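Local coordinates for protein RmpD (Hexulose-6-phosphate synthase) (Streptococcus mutans, PDB 3EXR) that belongs to the HUMPS family of enzymes, folds as a parallel TIM barrel and assembles as a pair of identical subunits, at residues 63-68 with 84-89; 114-119 with 133-138; 7-12 with 190-195. All coordinates share one frame; numbering follows the deposited sequence.

Contact 1 of 3, residues 63-68 with 84-89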
loop_
_atom_site.group_PDB
_atom_site.type_symbol
_atom_site.label_atom_id
_atom_site.label_comp_id
_atom_site.label_asym_id
_atom_site.label_seq_id
_atom_site.Cartn_x
_atom_site.Cartn_y
_atom_site.Cartn_z
ATOM N N ALA A 63 4.248 -11.078 -3.677
ATOM C CA ALA A 63 4.678 -9.895 -2.905
ATOM C C ALA A 63 3.454 -8.969 -2.848
ATOM O O ALA A 63 3.105 -8.304 -3.829
ATOM C CB ALA A 63 5.848 -9.212 -3.574
ATOM N N ASP A 64 2.828 -8.894 -1.677
ATOM C CA ASP A 64 1.584 -8.141 -1.517
ATOM C C ASP A 64 1.925 -6.702 -1.149
ATOM O O ASP A 64 1.744 -6.294 -0.021
ATOM C CB ASP A 64 0.727 -8.836 -0.464
ATOM C CG ASP A 64 -0.589 -8.150 -0.185
ATOM O OD1 ASP A 64 -1.119 -7.390 -1.009
ATOM O OD2 ASP A 64 -1.150 -8.373 0.914
ATOM N N THR A 65 2.401 -5.936 -2.128
ATOM C CA THR A 65 2.803 -4.553 -1.860
ATOM C C THR A 65 1.651 -3.548 -1.943
ATOM O O THR A 65 1.790 -2.413 -1.504
ATOM C CB THR A 65 3.868 -4.070 -2.849
ATOM O OG1 THR A 65 3.357 -4.176 -4.179
ATOM C CG2 THR A 65 5.089 -4.943 -2.797
ATOM N N LYS A 66 0.525 -3.939 -2.542
ATOM C CA LYS A 66 -0.611 -3.033 -2.742
ATOM C C LYS A 66 -0.106 -1.726 -3.347
ATOM O O LYS A 66 -0.494 -0.617 -2.946
ATOM C CB LYS A 66 -1.381 -2.825 -1.441
ATOM C CG LYS A 66 -2.105 -4.104 -1.013
ATOM C CD LYS A 66 -3.015 -3.904 0.192
ATOM C CE LYS A 66 -3.871 -5.138 0.508
ATOM N NZ LYS A 66 -3.075 -6.390 0.784
ATOM N N CYS A 67 0.793 -1.895 -4.313
ATOM C CA CYS A 67 1.470 -0.783 -4.980
ATOM C C CYS A 67 0.509 0.234 -5.586
ATOM O O CYS A 67 -0.411 -0.125 -6.329
ATOM C CB CYS A 67 2.405 -1.341 -6.040
ATOM S SG CYS A 67 3.154 -0.130 -7.068
ATOM N N ALA A 68 0.719 1.501 -5.223
ATOM C CA ALA A 68 -0.106 2.616 -5.713
ATOM C C ALA A 68 0.605 3.504 -6.725
ATOM O O ALA A 68 -0.072 4.225 -7.454
ATOM C CB ALA A 68 -0.586 3.484 -4.555
ATOM N N ASP A 84 6.619 -13.994 -7.976
ATOM C CA ASP A 84 5.862 -14.269 -9.201
ATOM C C ASP A 84 4.747 -13.257 -9.450
ATOM O O ASP A 84 4.616 -12.714 -10.556
ATOM C CB ASP A 84 5.266 -15.675 -9.119
ATOM C CG ASP A 84 6.337 -16.755 -9.092
ATOM O OD1 ASP A 84 7.257 -16.750 -9.965
ATOM O OD2 ASP A 84 6.264 -17.636 -8.216
ATOM N N TRP A 85 3.950 -13.005 -8.413
ATOM C CA TRP A 85 2.811 -12.112 -8.483
ATOM C C TRP A 85 3.041 -10.963 -7.539
ATOM O O TRP A 85 3.604 -11.155 -6.481
ATOM C CB TRP A 85 1.520 -12.807 -8.078
ATOM C CG TRP A 85 1.173 -13.988 -8.940
ATOM C CD1 TRP A 85 1.686 -14.279 -10.167
ATOM C CD2 TRP A 85 0.250 -15.039 -8.627
ATOM N NE1 TRP A 85 1.133 -15.442 -10.644
ATOM C CE2 TRP A 85 0.247 -15.931 -9.722
ATOM C CE3 TRP A 85 -0.572 -15.319 -7.527
ATOM C CZ2 TRP A 85 -0.544 -17.078 -9.749
ATOM C CZ3 TRP A 85 -1.362 -16.475 -7.546
ATOM C CH2 TRP A 85 -1.333 -17.338 -8.649
ATOM N N MET A 86 2.620 -9.773 -7.954
ATOM C CA MET A 86 2.604 -8.614 -7.066
ATOM C C MET A 86 1.225 -7.963 -7.098
ATOM O O MET A 86 0.596 -7.856 -8.169
ATOM C CB MET A 86 3.652 -7.583 -7.475
ATOM C CG MET A 86 3.838 -6.503 -6.432
ATOM S SD MET A 86 4.941 -5.165 -6.870
ATOM C CE MET A 86 3.935 -4.146 -7.969
ATOM N N THR A 87 0.763 -7.489 -5.942
ATOM C CA THR A 87 -0.472 -6.723 -5.905
ATOM C C THR A 87 -0.276 -5.229 -6.166
ATOM O O THR A 87 0.688 -4.596 -5.696
ATOM C CB THR A 87 -1.245 -6.916 -4.575
ATOM O OG1 THR A 87 -0.442 -6.500 -3.469
ATOM C CG2 THR A 87 -1.618 -8.403 -4.344
ATOM N N CYS A 88 -1.240 -4.653 -6.890
ATOM C CA CYS A 88 -1.411 -3.201 -6.960
ATOM C C CYS A 88 -2.769 -2.897 -6.382
ATOM O O CYS A 88 -3.748 -3.632 -6.652
ATOM C CB CYS A 88 -1.415 -2.708 -8.399
ATOM S SG CYS A 88 0.185 -2.553 -9.187
ATOM N N ILE A 89 -2.838 -1.833 -5.581
ATOM C CA ILE A 89 -4.120 -1.342 -5.095
ATOM C C ILE A 89 -4.923 -0.840 -6.307
ATOM O O ILE A 89 -4.362 -0.342 -7.282
ATOM C CB ILE A 89 -3.896 -0.249 -3.983
ATOM C CG1 ILE A 89 -5.201 0.063 -3.217
ATOM C CG2 ILE A 89 -3.226 0.997 -4.523
ATOM C CD1 ILE A 89 -5.718 -1.145 -2.423
#
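Trp85 O accepts the backbone N-H of Ala63 at 2.9 Å, opening the pairing of two parallel TIM-barrel strands, 60-67 and 85-89, which helix 71-79 joins into a beta-alpha-beta unit. Met86 lies level with Ala63. Its CG stands anti to the backbone N (chi1 -169°), against Ala63 O and Thr65 OG1, and the bent, unbranched chain brings CE to 3.7 Å from Cys67 CB on a face that Val74 of the helix also covers. Thr87 comes next, its N bonded to Ala63 O. Its OG1 donates to Asp64 OD1 at 2.7 Å and accepts from Lys66 N at 2.9 Å. A hydroxyl, able to do both, suits the beta bulge between Ala63 and Cys67, where the register shifts by two residues. Asp64 OD1 takes Thr87 on its anti lone pair and Lys66 NZ on its syn lone pair, fixing the carboxylate from two directions. Thr87 O receives Cys67 N at 3.0 Å and, weakly, Thr65 OG1. Cys88 pairs with Cys67, its compact SG 4.0 Å from Cys67 CB. Finally, Ile89 N donates to Cys67 O at 3.1 Å from well above the carbonyl plane, while Ile89 CG2 rests 3.6 Å from Ala68 CB.

Contact 2 of 3, residues 114-119 with 133-138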
loop_
_atom_site.group_PDB
_atom_site.type_symbol
_atom_site.label_atom_id
_atom_site.label_comp_id
_atom_site.label_asym_id
_atom_site.label_seq_id
_atom_site.Cartn_x
_atom_site.Cartn_y
_atom_site.Cartn_z
ATOM N N ILE A 114 0.638 -9.088 -12.360
ATOM C CA ILE A 114 0.032 -8.150 -11.432
ATOM C C ILE A 114 -1.375 -8.640 -11.056
ATOM O O ILE A 114 -2.107 -9.244 -11.873
ATOM C CB ILE A 114 0.006 -6.725 -12.042
ATOM C CG1 ILE A 114 1.423 -6.298 -12.431
ATOM C CG2 ILE A 114 -0.637 -5.706 -11.100
ATOM C CD1 ILE A 114 2.439 -6.296 -11.331
ATOM N N GLN A 115 -1.724 -8.403 -9.792
ATOM C CA GLN A 115 -3.062 -8.681 -9.258
ATOM C C GLN A 115 -3.617 -7.380 -8.698
ATOM O O GLN A 115 -2.922 -6.685 -7.970
ATOM C CB GLN A 115 -2.981 -9.693 -8.109
ATOM C CG GLN A 115 -2.209 -10.983 -8.386
ATOM C CD GLN A 115 -2.208 -11.894 -7.177
ATOM O OE1 GLN A 115 -1.695 -11.494 -6.121
ATOM N NE2 GLN A 115 -2.848 -13.077 -7.291
ATOM N N VAL A 116 -4.883 -7.089 -8.984
ATOM C CA VAL A 116 -5.531 -5.892 -8.475
ATOM C C VAL A 116 -6.275 -6.209 -7.163
ATOM O O VAL A 116 -7.223 -7.007 -7.107
ATOM C CB VAL A 116 -6.523 -5.284 -9.457
ATOM C CG1 VAL A 116 -7.084 -3.967 -8.893
ATOM C CG2 VAL A 116 -5.855 -4.993 -10.802
ATOM N N GLU A 117 -5.847 -5.530 -6.105
ATOM C CA GLU A 117 -6.478 -5.574 -4.787
ATOM C C GLU A 117 -7.680 -4.641 -4.736
ATOM O O GLU A 117 -7.547 -3.445 -4.955
ATOM C CB GLU A 117 -5.448 -5.212 -3.698
ATOM C CG GLU A 117 -4.602 -6.410 -3.234
ATOM C CD GLU A 117 -5.310 -7.350 -2.260
ATOM O OE1 GLU A 117 -6.509 -7.148 -1.996
ATOM O OE2 GLU A 117 -4.668 -8.293 -1.754
ATOM N N LEU A 118 -8.854 -5.215 -4.490
ATOM C CA LEU A 118 -10.127 -4.497 -4.583
ATOM C C LEU A 118 -10.536 -3.935 -3.240
ATOM O O LEU A 118 -10.871 -4.697 -2.325
ATOM C CB LEU A 118 -11.205 -5.424 -5.153
ATOM C CG LEU A 118 -10.936 -5.984 -6.549
ATOM C CD1 LEU A 118 -12.017 -6.967 -6.936
ATOM C CD2 LEU A 118 -10.867 -4.903 -7.610
ATOM N N TYR A 119 -10.435 -2.602 -3.124
ATOM C CA TYR A 119 -10.863 -1.841 -1.955
ATOM C C TYR A 119 -11.677 -0.633 -2.386
ATOM O O TYR A 119 -11.361 0.019 -3.383
ATOM C CB TYR A 119 -9.657 -1.353 -1.144
ATOM C CG TYR A 119 -9.007 -2.461 -0.329
ATOM C CD1 TYR A 119 -9.344 -2.662 1.002
ATOM C CD2 TYR A 119 -8.114 -3.365 -0.913
ATOM C CE1 TYR A 119 -8.771 -3.668 1.741
ATOM C CE2 TYR A 119 -7.551 -4.399 -0.183
ATOM C CZ TYR A 119 -7.880 -4.542 1.150
ATOM O OH TYR A 119 -7.314 -5.547 1.906
ATOM N N ALA A 133 -5.283 -3.297 -20.091
ATOM C CA ALA A 133 -3.874 -3.040 -19.760
ATOM C C ALA A 133 -3.072 -4.327 -19.541
ATOM O O ALA A 133 -1.882 -4.261 -19.200
ATOM C CB ALA A 133 -3.761 -2.110 -18.531
ATOM N N GLY A 134 -3.715 -5.482 -19.754
ATOM C CA GLY A 134 -3.102 -6.813 -19.670
ATOM C C GLY A 134 -3.063 -7.417 -18.277
ATOM O O GLY A 134 -2.336 -8.347 -18.023
ATOM N N ILE A 135 -3.868 -6.873 -17.381
ATOM C CA ILE A 135 -3.954 -7.348 -16.007
ATOM C C ILE A 135 -5.294 -8.058 -15.772
ATOM O O ILE A 135 -6.386 -7.466 -15.866
ATOM C CB ILE A 135 -3.710 -6.173 -15.038
ATOM C CG1 ILE A 135 -2.259 -5.675 -15.227
ATOM C CG2 ILE A 135 -3.990 -6.580 -13.563
ATOM C CD1 ILE A 135 -1.950 -4.333 -14.675
ATOM N N SER A 136 -5.202 -9.333 -15.421
ATOM C CA SER A 136 -6.395 -10.185 -15.411
ATOM C C SER A 136 -6.542 -11.022 -14.169
ATOM O O SER A 136 -7.173 -12.061 -14.210
ATOM C CB SER A 136 -6.439 -11.055 -16.673
ATOM O OG SER A 136 -5.365 -11.956 -16.728
ATOM N N GLN A 137 -5.944 -10.562 -13.064
ATOM C CA GLN A 137 -6.200 -11.118 -11.733
ATOM C C GLN A 137 -6.707 -10.023 -10.818
ATOM O O GLN A 137 -6.196 -8.883 -10.841
ATOM C CB GLN A 137 -4.936 -11.718 -11.123
ATOM C CG GLN A 137 -4.478 -13.010 -11.743
ATOM C CD GLN A 137 -3.539 -13.763 -10.813
ATOM O OE1 GLN A 137 -3.930 -14.115 -9.702
ATOM N NE2 GLN A 137 -2.308 -14.029 -11.268
ATOM N N ALA A 138 -7.682 -10.377 -9.995
ATOM C CA ALA A 138 -8.261 -9.470 -9.005
ATOM C C ALA A 138 -8.494 -10.203 -7.707
ATOM O O ALA A 138 -8.857 -11.382 -7.713
ATOM C CB ALA A 138 -9.554 -8.886 -9.510
HETATM O O HOH W 1 -2.568 -10.447 -14.403
#
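Gln137 OE1 accepts an N-H of Gln115 NE2 at 2.8 Å, in a bond that is nearly straight at the hydrogen (171°). OE1 lies in the amide plane of Gln115, NE2 sits well above the amide plane of Gln137, and the two flat groups are turned 79° against each other. In Gln115 the chain is extended, with CD anti to CA (chi2 -180°), and the side chain crosses that of Gln137 obliquely. Glutamine suits both places: its amide offers a donor and an acceptor without a charge, and Gln137 NE2 uses its own donor on Glu113.

The two residues belong to neighbouring parallel strands of the TIM barrel, 113-117 and 137-141, connected by helix 124-132 in a beta-alpha-beta unit. Gly134, with positive phi, ends the preceding helix in a Schellman motif and turns the chain toward the second strand. In the backbone, Val116 N donates to Gln137 O at 2.9 Å. Where the strands are still too far apart for direct pairing, a water takes over: it donates to Ile114 O at 2.8 Å and accepts from Ser136 N at 3.0 Å.

Apolar groups fill the other side. Ile135 puts CG2 3.7 Å from Val116 CG2, the two side chains crossing at about a right angle, and its CG1 lies 4.0 Å from Ile114 CB; Met97 of helix 94-107 adds to this packing. The small Ala138 meets Leu118 CD1 with its CB at 4.0 Å. The contact thus divides its chemistry: branched aliphatic groups pack between strand and helices, while the buried amides share one directed bond; with OE1 held by Gln115 and NE2 by Glu113, the amide of Gln137 has its orientation set.

Contact 3 of 3, residues 7-12 with 190-195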
loop_
_atom_site.group_PDB
_atom_site.type_symbol
_atom_site.label_atom_id
_atom_site.label_comp_id
_atom_site.label_asym_id
_atom_site.label_seq_id
_atom_site.Cartn_x
_atom_site.Cartn_y
_atom_site.Cartn_z
ATOM N N ASN A 7 -6.447 -22.793 -6.490
ATOM C CA ASN A 7 -5.262 -22.797 -5.663
ATOM C C ASN A 7 -5.649 -22.590 -4.206
ATOM O O ASN A 7 -6.648 -21.944 -3.907
ATOM C CB ASN A 7 -4.333 -21.646 -6.057
ATOM C CG ASN A 7 -3.665 -21.824 -7.408
ATOM O OD1 ASN A 7 -3.607 -20.860 -8.197
ATOM N ND2 ASN A 7 -3.113 -23.009 -7.677
ATOM N N LEU A 8 -4.843 -23.151 -3.306
ATOM C CA LEU A 8 -4.820 -22.766 -1.924
ATOM C C LEU A 8 -3.607 -21.860 -1.722
ATOM O O LEU A 8 -2.471 -22.267 -1.973
ATOM C CB LEU A 8 -4.690 -23.985 -1.013
ATOM C CG LEU A 8 -4.476 -23.640 0.470
ATOM C CD1 LEU A 8 -5.522 -22.670 1.028
ATOM C CD2 LEU A 8 -4.405 -24.875 1.319
ATOM N N GLN A 9 -3.873 -20.651 -1.249
ATOM C CA GLN A 9 -2.845 -19.654 -0.954
ATOM C C GLN A 9 -2.853 -19.359 0.530
ATOM O O GLN A 9 -3.917 -19.251 1.127
ATOM C CB GLN A 9 -3.110 -18.406 -1.774
ATOM C CG GLN A 9 -2.268 -17.220 -1.434
ATOM C CD GLN A 9 -2.406 -16.107 -2.482
ATOM O OE1 GLN A 9 -2.607 -16.395 -3.647
ATOM N NE2 GLN A 9 -2.292 -14.862 -2.063
ATOM N N VAL A 10 -1.661 -19.200 1.111
ATOM C CA VAL A 10 -1.548 -18.742 2.497
ATOM C C VAL A 10 -0.946 -17.338 2.538
ATOM O O VAL A 10 0.096 -17.085 1.930
ATOM C CB VAL A 10 -0.701 -19.700 3.401
ATOM C CG1 VAL A 10 0.749 -19.819 2.910
ATOM C CG2 VAL A 10 -0.709 -19.231 4.830
ATOM N N ALA A 11 -1.663 -16.441 3.199
ATOM C CA ALA A 11 -1.201 -15.086 3.443
ATOM C C ALA A 11 -0.436 -15.068 4.752
ATOM O O ALA A 11 -0.906 -15.599 5.764
ATOM C CB ALA A 11 -2.411 -14.138 3.539
ATOM N N LEU A 12 0.721 -14.413 4.732
ATOM C CA LEU A 12 1.539 -14.150 5.924
ATOM C C LEU A 12 1.489 -12.665 6.257
ATOM O O LEU A 12 2.152 -11.838 5.621
ATOM C CB LEU A 12 2.977 -14.608 5.718
ATOM C CG LEU A 12 3.177 -15.955 5.026
ATOM C CD1 LEU A 12 4.586 -16.042 4.489
ATOM C CD2 LEU A 12 2.836 -17.092 5.998
ATOM N N VAL A 190 -13.655 -20.046 -8.918
ATOM C CA VAL A 190 -12.665 -19.309 -8.114
ATOM C C VAL A 190 -11.270 -19.760 -8.537
ATOM O O VAL A 190 -11.000 -20.959 -8.628
ATOM C CB VAL A 190 -12.861 -19.578 -6.594
ATOM C CG1 VAL A 190 -11.710 -19.003 -5.764
ATOM C CG2 VAL A 190 -14.199 -19.037 -6.110
ATOM N N PHE A 191 -10.368 -18.803 -8.749
ATOM C CA PHE A 191 -8.994 -19.111 -9.180
ATOM C C PHE A 191 -8.111 -19.543 -8.015
ATOM O O PHE A 191 -7.367 -20.507 -8.125
ATOM C CB PHE A 191 -8.384 -17.901 -9.911
ATOM C CG PHE A 191 -6.903 -18.031 -10.196
ATOM C CD1 PHE A 191 -6.427 -18.992 -11.085
ATOM C CD2 PHE A 191 -5.995 -17.163 -9.609
ATOM C CE1 PHE A 191 -5.088 -19.111 -11.358
ATOM C CE2 PHE A 191 -4.629 -17.276 -9.902
ATOM C CZ PHE A 191 -4.186 -18.254 -10.774
ATOM N N THR A 192 -8.213 -18.804 -6.910
ATOM C CA THR A 192 -7.448 -19.043 -5.704
ATOM C C THR A 192 -8.249 -18.701 -4.472
ATOM O O THR A 192 -8.930 -17.663 -4.449
ATOM C CB THR A 192 -6.166 -18.175 -5.697
ATOM O OG1 THR A 192 -5.319 -18.530 -6.796
ATOM C CG2 THR A 192 -5.359 -18.408 -4.410
ATOM N N PHE A 193 -8.155 -19.558 -3.452
ATOM C CA PHE A 193 -8.698 -19.270 -2.115
ATOM C C PHE A 193 -7.516 -18.849 -1.217
ATOM O O PHE A 193 -6.556 -19.605 -1.079
ATOM C CB PHE A 193 -9.384 -20.496 -1.522
ATOM C CG PHE A 193 -10.696 -20.820 -2.195
ATOM C CD1 PHE A 193 -11.858 -20.130 -1.851
ATOM C CD2 PHE A 193 -10.759 -21.775 -3.195
ATOM C CE1 PHE A 193 -13.078 -20.424 -2.501
ATOM C CE2 PHE A 193 -11.970 -22.069 -3.829
ATOM C CZ PHE A 193 -13.116 -21.393 -3.480
ATOM N N ILE A 194 -7.581 -17.658 -0.613
ATOM C CA ILE A 194 -6.476 -17.145 0.218
ATOM C C ILE A 194 -6.862 -17.305 1.685
ATOM O O ILE A 194 -7.763 -16.625 2.161
ATOM C CB ILE A 194 -6.199 -15.662 -0.054
ATOM C CG1 ILE A 194 -5.908 -15.401 -1.534
ATOM C CG2 ILE A 194 -5.048 -15.192 0.836
ATOM C CD1 ILE A 194 -5.852 -13.902 -1.873
ATOM N N ALA A 195 -6.188 -18.220 2.375
ATOM C CA ALA A 195 -6.375 -18.440 3.790
ATOM C C ALA A 195 -5.213 -17.794 4.520
ATOM O O ALA A 195 -4.202 -17.443 3.911
ATOM C CB ALA A 195 -6.442 -19.934 4.102
#
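Asn7 N donates to Phe191 O, and the parallel strands 7-12 and 192-195, crossing at -31°, continue from there in regular register as the first and last strands that close the TIM barrel. Phe193 N returns a bond to Asn7 O at 2.9 Å, Gln9 N reaches Phe193 O, Ala195 N reaches Gln9 O at 2.8 Å, and Ala11 N ends the series on Ala195 O.

Asn7, Gln9, Thr192 and Ile194 share one face of the sheet. Asn7 OD1 stands 3.7 Å above the plane of the Phe191 ring, offset toward its rim, with amide and ring planes nearly perpendicular (78°). Gln9 CG is anti to the backbone N (chi1 171°), and the extended chain lies side by side with Ile194, NE2 coming 3.7 Å from Ile194 CD1; that amide finds its polar partner in Glu35. Thr192 CG2 lies against Gln9 CB at 3.5 Å, the two side chains crossing at about a right angle.

On the other face, helix 205-220 covers Leu8 and Phe193, whose bulk suits a strand-helix interface. There Leu8 CD1 lies 4.2 Å from the small Ala195 CB, and Val190 CG1 sits 3.5 Å above the centre of the Phe193 ring.

All three contacts are strand pairs of one closed barrel. Contacts 1 and 2 have centres about 9 Å apart and adjoin through strands 85-89 and 113-117, where Cys88 N and Gln115 O, 2.9 Å apart, probably form a hydrogen bond. Contact 3 closes the loop of chain in which both others are nested, its centre about 15 Å from each of theirs. The contacts meet around one aromatic ring: Trp85 CE3 lies 3.2 Å from Gln115 NE2 of contact 2, and Trp85 CH2 lies 3.5 Å from Phe191 CE2 of contact 3. Gln137 OE1 also approaches Phe191 CE2, at 3.2 Å. Trp85 and Gln137 begin their strands, away from the C-terminal ends that generally carry TIM-barrel active sites.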